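Local coordinates for protein enoyl-CoA hydratase (Mycobacterium thermoresistibile, PDB 3T3W) that probably catalyses the hydration of enoyl-CoA thioesters to 3-hydroxyacyl-CoA in lipid metabolism, at residues H167-G172 / D237-Y242; E51-W56 / L107-R112; E189-A192 / M196-R199. One frame throughout, in Å; residues are numbered along the deposited sequence.

Contact 1: residues H167-G172 / D237-Y242; sequences HTWELG and DVQGFY
The glycine-centred break between helices 222-239 and 241-263 of this crotonase-family chain receives the indole of Trp169, from the short helix 167-171, against Gln239, Gly240 and Phe241. Gly240 closes the first helix in a Schellman motif, where its positive phi of 117° suits glycine, and it is also the N-cap of the next helix. Trp169 lies across this corner. Its CZ2 comes within 3.4 Å of Phe241 CA, and its CH2 stands 3.8 Å from Gly240 C. With CG anti to the backbone N (chi1 -178°), the Phe241 ring turns its edge to one face of the indole, an edge-to-face (T-shaped) pair with planes at 82° and with the Phe241 ring centroid 4.8 Å from that of the Trp169 five-membered ring. Phe241 CD1 is the leading atom, 3.6 Å from Trp169 CE2. Phe241 CB makes a CH-pi contact over the six-membered ring of Trp169, 4.2 Å from its centroid. Gln239 takes the edge instead: its side chain runs antiparallel alongside the indole with the amide nearly coplanar, bringing OE1 to 3.5 Å from Trp169 CZ3. Within the corner itself, Asp237 OD1 accepts a weak bond from Tyr242 N, while OD2 forms a salt bridge with Arg114. Gln239 of the second subunit also packs on Trp169, so the indole joins this corner to a subunit interface. The contact therefore rests on dispersion and C-H to pi attraction, with shape rather than directed polar bonds setting how the indole lies.

Contact 2: residues E51-W56 / L107-R112; sequences ELDAAW and LEYSLR
Asp53 of helix 46-61 buries the most surface here, touching both the Tyr109 ring and the Arg112 guanidinium of helix 95-115. Its CB sits over the centre of one Tyr109 face, a CH-pi contact 4.0 Å from the ring centroid. The carboxylate continues to Arg112, which grips it side-on with two nitrogens. Arg112 NE reaches Asp53 OD1 at 3.2 Å through the syn lone pair, whereas Arg112 NH1 reaches Asp53 OD2 at 2.9 Å in a straighter bond (166°) that comes from above the carboxylate plane. The two flat groups are thus twisted by 56° rather than laid in one plane. A bend at chi3 (59°) brings the guanidinium round to the acid, and Arg112 NH2 bonds to Glu108 OE2, one turn earlier, at 3.1 Å through the anti lone pair. Asp53 OD1 also accepts a bond from Trp113 NE1. A water donates to Asp53 OD2 (2.7 Å) and to Tyr109 OH (2.9 Å), and that hydroxyl is hydrogen-bonded to Asp50. Asp53, Arg112 and Glu108 form a salt-bridge network combining an interhelical ion pair with an i, i+4 pair, a familiar way of joining the partly exposed sides of two packed helices, here in the crotonase fold.

Contact 3: residues E189-A192 / M196-R199; sequences EEVA and MVNR
The flat groups that join Val191 and Ala192 to Met196 and Val197 are backbone peptides rather than rings, and they meet through carbonyl oxygens and one N-H. Val191 O takes a weak hydrogen bond from Met196 N at 3.3 Å, well bent at 121°. Ala192 CA directs a C-H at Val197 O over 3.5 Å, and one water donates to Ala192 O and to Val197 O, each at 2.7 Å, tying the two peptides together. The Phe150 side chain, from strand 149-151, packs on Val191, Met196 and Val197. Side chains fill in between. Val191 CG2 and Val197 CG2 meet at 3.3 Å, a tight methyl-to-methyl approach. Val197 has CG1 anti to its backbone N (chi1 159°), which puts CG2 beside that N and against Val191. Met196 CB packs alongside Val191 CB at 4.2 Å, and Ala192 CB rests at the same 4.2 Å from Val197 CG1. Thr194 OG1 also bonds to Val191 O. The loop leaving helix 188-194 turns back along the helix before entering strand 199-201, with strands 141-145 and 149-151 and helix 167-171 packed around it.

Overall arrangement
Contact 3 is the most buried of the three and the most local, nested within the loop that contact 1 closes. Contacts 1 and 2 are partly buried and join elements far apart in sequence. They meet through Leu111, which packs on Phe241 and Tyr242. No two contacts pair the same elements, although helix 167-171 of contact 1 also packs against contact 3 through Glu170 and Leu171. Contacts 2 and 3 lie on opposite sides of the chain's centre, with nearest atoms about 13 Å apart. Chemistry differs with place: a charged network in contact 2, which touches no other chain of the assembly; aromatic packing in contact 1 and aliphatic and backbone contacts in contact 3, both bordering the third subunit.

Contact 1: residues H167-G172 / D237-Y242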
loop_
_atom_site.group_PDB
_atom_site.type_symbol
_atom_site.label_atom_id
_atom_site.label_comp_id
_atom_site.label_asym_id
_atom_site.label_seq_id
_atom_site.Cartn_x
_atom_site.Cartn_y
_atom_site.Cartn_z
ATOM N N HIS F 167 9.375 12.023 10.497
ATOM C CA HIS F 167 10.362 12.799 9.775
ATOM C C HIS F 167 10.108 12.781 8.276
ATOM O O HIS F 167 10.117 13.839 7.609
ATOM C CB HIS F 167 11.799 12.288 10.011
ATOM C CG HIS F 167 12.150 12.030 11.458
ATOM N ND1 HIS F 167 11.490 11.100 12.227
ATOM C CD2 HIS F 167 13.168 12.553 12.251
ATOM C CE1 HIS F 167 12.058 11.065 13.452
ATOM N NE2 HIS F 167 13.101 11.944 13.461
ATOM N N THR F 168 9.978 11.602 7.697
ATOM C CA THR F 168 9.828 11.472 6.263
ATOM C C THR F 168 8.557 12.149 5.744
ATOM O O THR F 168 8.566 12.738 4.673
ATOM C CB THR F 168 9.867 9.992 5.830
ATOM O OG1 THR F 168 11.146 9.457 6.199
ATOM C CG2 THR F 168 9.715 9.795 4.290
ATOM N N TRP F 169 7.468 11.973 6.496
ATOM C CA TRP F 169 6.165 12.540 6.155
ATOM C C TRP F 169 6.168 14.045 6.250
ATOM O O TRP F 169 5.545 14.742 5.420
ATOM C CB TRP F 169 5.133 11.993 7.126
ATOM C CG TRP F 169 5.005 10.487 7.057
ATOM C CD1 TRP F 169 5.688 9.566 7.806
ATOM C CD2 TRP F 169 4.186 9.725 6.128
ATOM N NE1 TRP F 169 5.348 8.294 7.443
ATOM C CE2 TRP F 169 4.458 8.318 6.404
ATOM C CE3 TRP F 169 3.289 10.056 5.112
ATOM C CZ2 TRP F 169 3.809 7.310 5.733
ATOM C CZ3 TRP F 169 2.618 9.015 4.434
ATOM C CH2 TRP F 169 2.890 7.673 4.729
ATOM N N GLU F 170 6.891 14.564 7.226
ATOM C CA GLU F 170 6.866 16.001 7.568
ATOM C C GLU F 170 7.872 16.836 6.771
ATOM O O GLU F 170 7.605 17.990 6.417
ATOM C CB GLU F 170 7.130 16.159 9.056
ATOM C CG GLU F 170 6.047 15.559 9.933
ATOM C CD GLU F 170 4.790 16.397 10.072
ATOM O OE1 GLU F 170 4.772 17.579 9.635
ATOM O OE2 GLU F 170 3.839 15.864 10.694
ATOM N N LEU F 171 9.024 16.238 6.501
ATOM C CA LEU F 171 10.175 16.916 5.908
ATOM C C LEU F 171 10.502 16.495 4.476
ATOM O O LEU F 171 11.250 17.205 3.783
ATOM C CB LEU F 171 11.397 16.694 6.802
ATOM C CG LEU F 171 11.289 17.081 8.264
ATOM C CD1 LEU F 171 12.501 16.564 9.069
ATOM C CD2 LEU F 171 11.136 18.598 8.421
ATOM N N GLY F 172 9.963 15.358 4.053
ATOM C CA GLY F 172 10.419 14.661 2.855
ATOM C C GLY F 172 11.648 13.800 3.199
ATOM O O GLY F 172 12.367 14.085 4.185
ATOM N N ASP F 237 -3.207 7.454 6.253
ATOM C CA ASP F 237 -3.156 6.028 6.598
ATOM C C ASP F 237 -3.286 5.081 5.366
ATOM O O ASP F 237 -2.590 4.052 5.317
ATOM C CB ASP F 237 -4.215 5.741 7.677
ATOM C CG ASP F 237 -3.791 6.269 9.034
ATOM O OD1 ASP F 237 -2.567 6.191 9.350
ATOM O OD2 ASP F 237 -4.675 6.716 9.836
ATOM N N VAL F 238 -4.101 5.454 4.371
ATOM C CA VAL F 238 -4.108 4.750 3.076
ATOM C C VAL F 238 -2.743 4.802 2.392
ATOM O O VAL F 238 -2.290 3.800 1.824
ATOM C CB VAL F 238 -5.251 5.216 2.165
ATOM C CG1 VAL F 238 -5.127 4.611 0.775
ATOM C CG2 VAL F 238 -6.600 4.850 2.850
ATOM N N GLN F 239 -2.107 5.972 2.445
ATOM C CA GLN F 239 -0.728 6.151 1.972
ATOM C C GLN F 239 0.287 5.313 2.729
ATOM O O GLN F 239 1.404 5.167 2.247
ATOM C CB GLN F 239 -0.282 7.607 2.054
ATOM C CG GLN F 239 -0.979 8.547 1.076
ATOM C CD GLN F 239 -0.556 10.002 1.272
ATOM O OE1 GLN F 239 0.220 10.343 2.202
ATOM N NE2 GLN F 239 -0.995 10.873 0.356
ATOM N N GLY F 240 -0.049 4.828 3.905
ATOM C CA GLY F 240 0.840 3.956 4.678
ATOM C C GLY F 240 1.305 4.498 6.015
ATOM O O GLY F 240 2.157 3.878 6.663
ATOM N N PHE F 241 0.731 5.601 6.491
ATOM C CA PHE F 241 1.229 6.226 7.698
ATOM C C PHE F 241 1.246 5.305 8.916
ATOM O O PHE F 241 2.298 5.101 9.511
ATOM C CB PHE F 241 0.486 7.548 7.992
ATOM C CG PHE F 241 0.985 8.249 9.199
ATOM C CD1 PHE F 241 2.203 8.906 9.169
ATOM C CD2 PHE F 241 0.266 8.271 10.373
ATOM C CE1 PHE F 241 2.724 9.541 10.298
ATOM C CE2 PHE F 241 0.778 8.945 11.506
ATOM C CZ PHE F 241 2.019 9.543 11.475
ATOM N N TYR F 242 0.092 4.734 9.293
ATOM C CA TYR F 242 0.059 3.814 10.439
ATOM C C TYR F 242 1.078 2.681 10.283
ATOM O O TYR F 242 1.871 2.417 11.196
ATOM C CB TYR F 242 -1.336 3.193 10.590
ATOM C CG TYR F 242 -1.426 2.274 11.794
ATOM C CD1 TYR F 242 -1.236 0.887 11.690
ATOM C CD2 TYR F 242 -1.743 2.788 13.035
ATOM C CE1 TYR F 242 -1.372 0.072 12.809
ATOM C CE2 TYR F 242 -1.822 1.950 14.179
ATOM C CZ TYR F 242 -1.646 0.601 14.039
ATOM O OH TYR F 242 -1.801 -0.262 15.169
#

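Contact 2: residues E51-W56 / L107-R112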
loop_
_atom_site.group_PDB
_atom_site.type_symbol
_atom_site.label_atom_id
_atom_site.label_comp_id
_atom_site.label_asym_id
_atom_site.label_seq_id
_atom_site.Cartn_x
_atom_site.Cartn_y
_atom_site.Cartn_z
ATOM N N GLU F 51 0.534 12.567 32.543
ATOM C CA GLU F 51 -0.293 13.714 32.854
ATOM C C GLU F 51 -0.762 14.422 31.563
ATOM O O GLU F 51 -1.919 14.887 31.439
ATOM C CB GLU F 51 0.500 14.650 33.785
ATOM C CG GLU F 51 -0.300 15.726 34.412
ATOM C CD GLU F 51 0.470 16.628 35.396
ATOM O OE1 GLU F 51 1.626 16.312 35.755
ATOM O OE2 GLU F 51 -0.124 17.673 35.773
ATOM N N LEU F 52 0.145 14.488 30.594
ATOM C CA LEU F 52 -0.172 15.093 29.297
ATOM C C LEU F 52 -1.228 14.253 28.585
ATOM O O LEU F 52 -2.204 14.783 28.009
ATOM C CB LEU F 52 1.104 15.163 28.437
ATOM C CG LEU F 52 0.997 15.712 27.003
ATOM C CD1 LEU F 52 0.284 17.094 27.006
ATOM C CD2 LEU F 52 2.357 15.840 26.289
ATOM N N ASP F 53 -1.060 12.926 28.614
ATOM C CA ASP F 53 -2.076 12.035 28.032
ATOM C C ASP F 53 -3.462 12.226 28.666
ATOM O O ASP F 53 -4.508 12.273 27.971
ATOM C CB ASP F 53 -1.651 10.575 28.149
ATOM C CG ASP F 53 -2.577 9.651 27.395
ATOM O OD1 ASP F 53 -2.833 9.839 26.175
ATOM O OD2 ASP F 53 -3.092 8.747 28.049
ATOM N N ALA F 54 -3.484 12.388 29.986
ATOM C CA ALA F 54 -4.737 12.612 30.688
ATOM C C ALA F 54 -5.411 13.911 30.242
ATOM O O ALA F 54 -6.634 13.981 30.144
ATOM C CB ALA F 54 -4.517 12.603 32.220
ATOM N N ALA F 55 -4.605 14.955 30.006
ATOM C CA ALA F 55 -5.079 16.263 29.554
ATOM C C ALA F 55 -5.695 16.145 28.139
ATOM O O ALA F 55 -6.767 16.694 27.859
ATOM C CB ALA F 55 -3.911 17.278 29.544
ATOM N N TRP F 56 -5.027 15.431 27.233
ATOM C CA TRP F 56 -5.599 15.198 25.907
ATOM C C TRP F 56 -6.929 14.478 26.001
ATOM O O TRP F 56 -7.888 14.828 25.315
ATOM C CB TRP F 56 -4.654 14.361 25.069
ATOM C CG TRP F 56 -3.587 15.137 24.354
ATOM C CD1 TRP F 56 -2.296 15.405 24.763
ATOM C CD2 TRP F 56 -3.690 15.691 22.989
ATOM N NE1 TRP F 56 -1.612 16.097 23.786
ATOM C CE2 TRP F 56 -2.411 16.284 22.685
ATOM C CE3 TRP F 56 -4.703 15.746 22.046
ATOM C CZ2 TRP F 56 -2.160 16.908 21.467
ATOM C CZ3 TRP F 56 -4.452 16.357 20.817
ATOM C CH2 TRP F 56 -3.213 16.938 20.532
ATOM N N LEU F 107 5.062 5.712 21.540
ATOM C CA LEU F 107 4.308 5.402 20.312
ATOM C C LEU F 107 2.781 5.469 20.479
ATOM O O LEU F 107 2.091 6.188 19.724
ATOM C CB LEU F 107 4.708 4.023 19.808
ATOM C CG LEU F 107 4.199 3.644 18.412
ATOM C CD1 LEU F 107 4.794 4.573 17.383
ATOM C CD2 LEU F 107 4.565 2.208 18.088
ATOM N N GLU F 108 2.235 4.717 21.436
ATOM C CA GLU F 108 0.784 4.614 21.604
ATOM C C GLU F 108 0.176 5.976 22.009
ATOM O O GLU F 108 -0.864 6.386 21.480
ATOM C CB GLU F 108 0.422 3.535 22.640
ATOM C CG GLU F 108 -1.065 3.330 22.928
ATOM C CD GLU F 108 -1.328 2.443 24.147
ATOM O OE1 GLU F 108 -0.598 1.430 24.321
ATOM O OE2 GLU F 108 -2.252 2.788 24.948
ATOM N N TYR F 109 0.842 6.693 22.917
ATOM C CA TYR F 109 0.349 7.997 23.336
ATOM C C TYR F 109 0.300 8.948 22.157
ATOM O O TYR F 109 -0.692 9.607 21.949
ATOM C CB TYR F 109 1.249 8.580 24.413
ATOM C CG TYR F 109 1.013 8.101 25.852
ATOM C CD1 TYR F 109 0.184 7.023 26.163
ATOM C CD2 TYR F 109 1.681 8.727 26.911
ATOM C CE1 TYR F 109 0.010 6.588 27.486
ATOM C CE2 TYR F 109 1.502 8.294 28.238
ATOM C CZ TYR F 109 0.684 7.234 28.523
ATOM O OH TYR F 109 0.527 6.788 29.856
ATOM N N SER F 110 1.386 9.020 21.399
ATOM C CA SER F 110 1.480 9.987 20.308
ATOM C C SER F 110 0.429 9.655 19.229
ATOM O O SER F 110 -0.216 10.563 18.694
ATOM C CB SER F 110 2.890 10.066 19.739
ATOM O OG SER F 110 3.794 10.756 20.592
ATOM N N LEU F 111 0.231 8.371 18.921
ATOM C CA LEU F 111 -0.826 7.990 17.974
ATOM C C LEU F 111 -2.234 8.318 18.484
ATOM O O LEU F 111 -3.069 8.800 17.722
ATOM C CB LEU F 111 -0.698 6.508 17.575
ATOM C CG LEU F 111 0.362 6.227 16.520
ATOM C CD1 LEU F 111 0.570 4.700 16.414
ATOM C CD2 LEU F 111 -0.015 6.818 15.147
ATOM N N ARG F 112 -2.477 8.113 19.772
ATOM C CA ARG F 112 -3.744 8.434 20.346
ATOM C C ARG F 112 -4.028 9.932 20.215
ATOM O O ARG F 112 -5.134 10.320 19.807
ATOM C CB ARG F 112 -3.784 8.037 21.828
ATOM C CG ARG F 112 -5.091 8.441 22.432
ATOM C CD ARG F 112 -5.464 7.589 23.593
ATOM N NE ARG F 112 -4.525 7.565 24.692
ATOM C CZ ARG F 112 -3.852 6.483 25.091
ATOM N NH1 ARG F 112 -3.097 6.527 26.183
ATOM N NH2 ARG F 112 -3.915 5.348 24.404
HETATM O O HOH W 1 -2.280 7.440 30.263
#

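Contact 3: residues E189-A192 / M196-R199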
loop_
_atom_site.group_PDB
_atom_site.type_symbol
_atom_site.label_atom_id
_atom_site.label_comp_id
_atom_site.label_asym_id
_atom_site.label_seq_id
_atom_site.Cartn_x
_atom_site.Cartn_y
_atom_site.Cartn_z
ATOM N N GLU F 189 11.744 28.822 9.687
ATOM C CA GLU F 189 11.542 29.150 8.267
ATOM C C GLU F 189 11.835 27.925 7.418
ATOM O O GLU F 189 11.075 27.598 6.503
ATOM C CB GLU F 189 12.400 30.370 7.865
ATOM C CG GLU F 189 12.518 30.642 6.378
ATOM C CD GLU F 189 13.549 31.736 6.020
ATOM O OE1 GLU F 189 14.723 31.674 6.462
ATOM O OE2 GLU F 189 13.192 32.661 5.270
ATOM N N GLU F 190 12.891 27.201 7.752
ATOM C CA GLU F 190 13.224 25.985 6.996
ATOM C C GLU F 190 12.134 24.929 7.059
ATOM O O GLU F 190 11.775 24.346 6.034
ATOM C CB GLU F 190 14.595 25.409 7.432
ATOM C CG GLU F 190 14.946 24.173 6.626
ATOM C CD GLU F 190 16.289 23.553 6.989
ATOM O OE1 GLU F 190 16.988 24.074 7.884
ATOM O OE2 GLU F 190 16.661 22.568 6.303
ATOM N N VAL F 191 11.584 24.657 8.248
ATOM C CA VAL F 191 10.518 23.668 8.359
ATOM C C VAL F 191 9.215 24.186 7.802
ATOM O O VAL F 191 8.415 23.396 7.356
ATOM C CB VAL F 191 10.328 23.053 9.790
ATOM C CG1 VAL F 191 11.662 22.395 10.226
ATOM C CG2 VAL F 191 9.974 24.089 10.812
ATOM N N ALA F 192 8.968 25.496 7.819
ATOM C CA ALA F 192 7.779 26.011 7.145
ATOM C C ALA F 192 7.825 25.688 5.613
ATOM O O ALA F 192 6.791 25.411 5.011
ATOM C CB ALA F 192 7.648 27.540 7.372
ATOM N N MET F 196 5.858 21.315 7.337
ATOM C CA MET F 196 5.764 20.809 8.685
ATOM C C MET F 196 5.196 21.887 9.652
ATOM O O MET F 196 4.498 21.594 10.597
ATOM C CB MET F 196 7.142 20.355 9.172
ATOM C CG MET F 196 7.155 20.103 10.664
ATOM S SD MET F 196 8.687 19.358 11.197
ATOM C CE MET F 196 8.767 19.970 12.894
ATOM N N VAL F 197 5.582 23.128 9.435
ATOM C CA VAL F 197 5.059 24.272 10.184
ATOM C C VAL F 197 4.085 25.035 9.267
ATOM O O VAL F 197 4.426 25.370 8.113
ATOM C CB VAL F 197 6.238 25.146 10.716
ATOM C CG1 VAL F 197 5.787 26.563 11.047
ATOM C CG2 VAL F 197 6.901 24.440 11.926
ATOM N N ASN F 198 2.888 25.337 9.790
ATOM C CA ASN F 198 1.879 26.057 9.032
ATOM C C ASN F 198 2.202 27.547 8.913
ATOM O O ASN F 198 1.894 28.166 7.901
ATOM C CB ASN F 198 0.507 25.913 9.705
ATOM C CG ASN F 198 -0.069 24.499 9.579
ATOM O OD1 ASN F 198 0.297 23.623 10.340
ATOM N ND2 ASN F 198 -1.005 24.301 8.629
ATOM N N ARG F 199 2.748 28.144 9.975
ATOM C CA ARG F 199 2.936 29.598 10.008
ATOM C C ARG F 199 4.056 29.885 10.993
ATOM O O ARG F 199 4.141 29.235 12.004
ATOM C CB ARG F 199 1.690 30.266 10.565
ATOM C CG ARG F 199 0.490 30.158 9.664
ATOM C CD ARG F 199 -0.593 31.186 9.999
ATOM N NE ARG F 199 -1.860 30.729 9.394
ATOM C CZ ARG F 199 -3.065 31.010 9.878
ATOM N NH1 ARG F 199 -3.171 31.729 10.994
ATOM N NH2 ARG F 199 -4.157 30.584 9.238
HETATM O O HOH W 2 4.481 26.579 5.712
#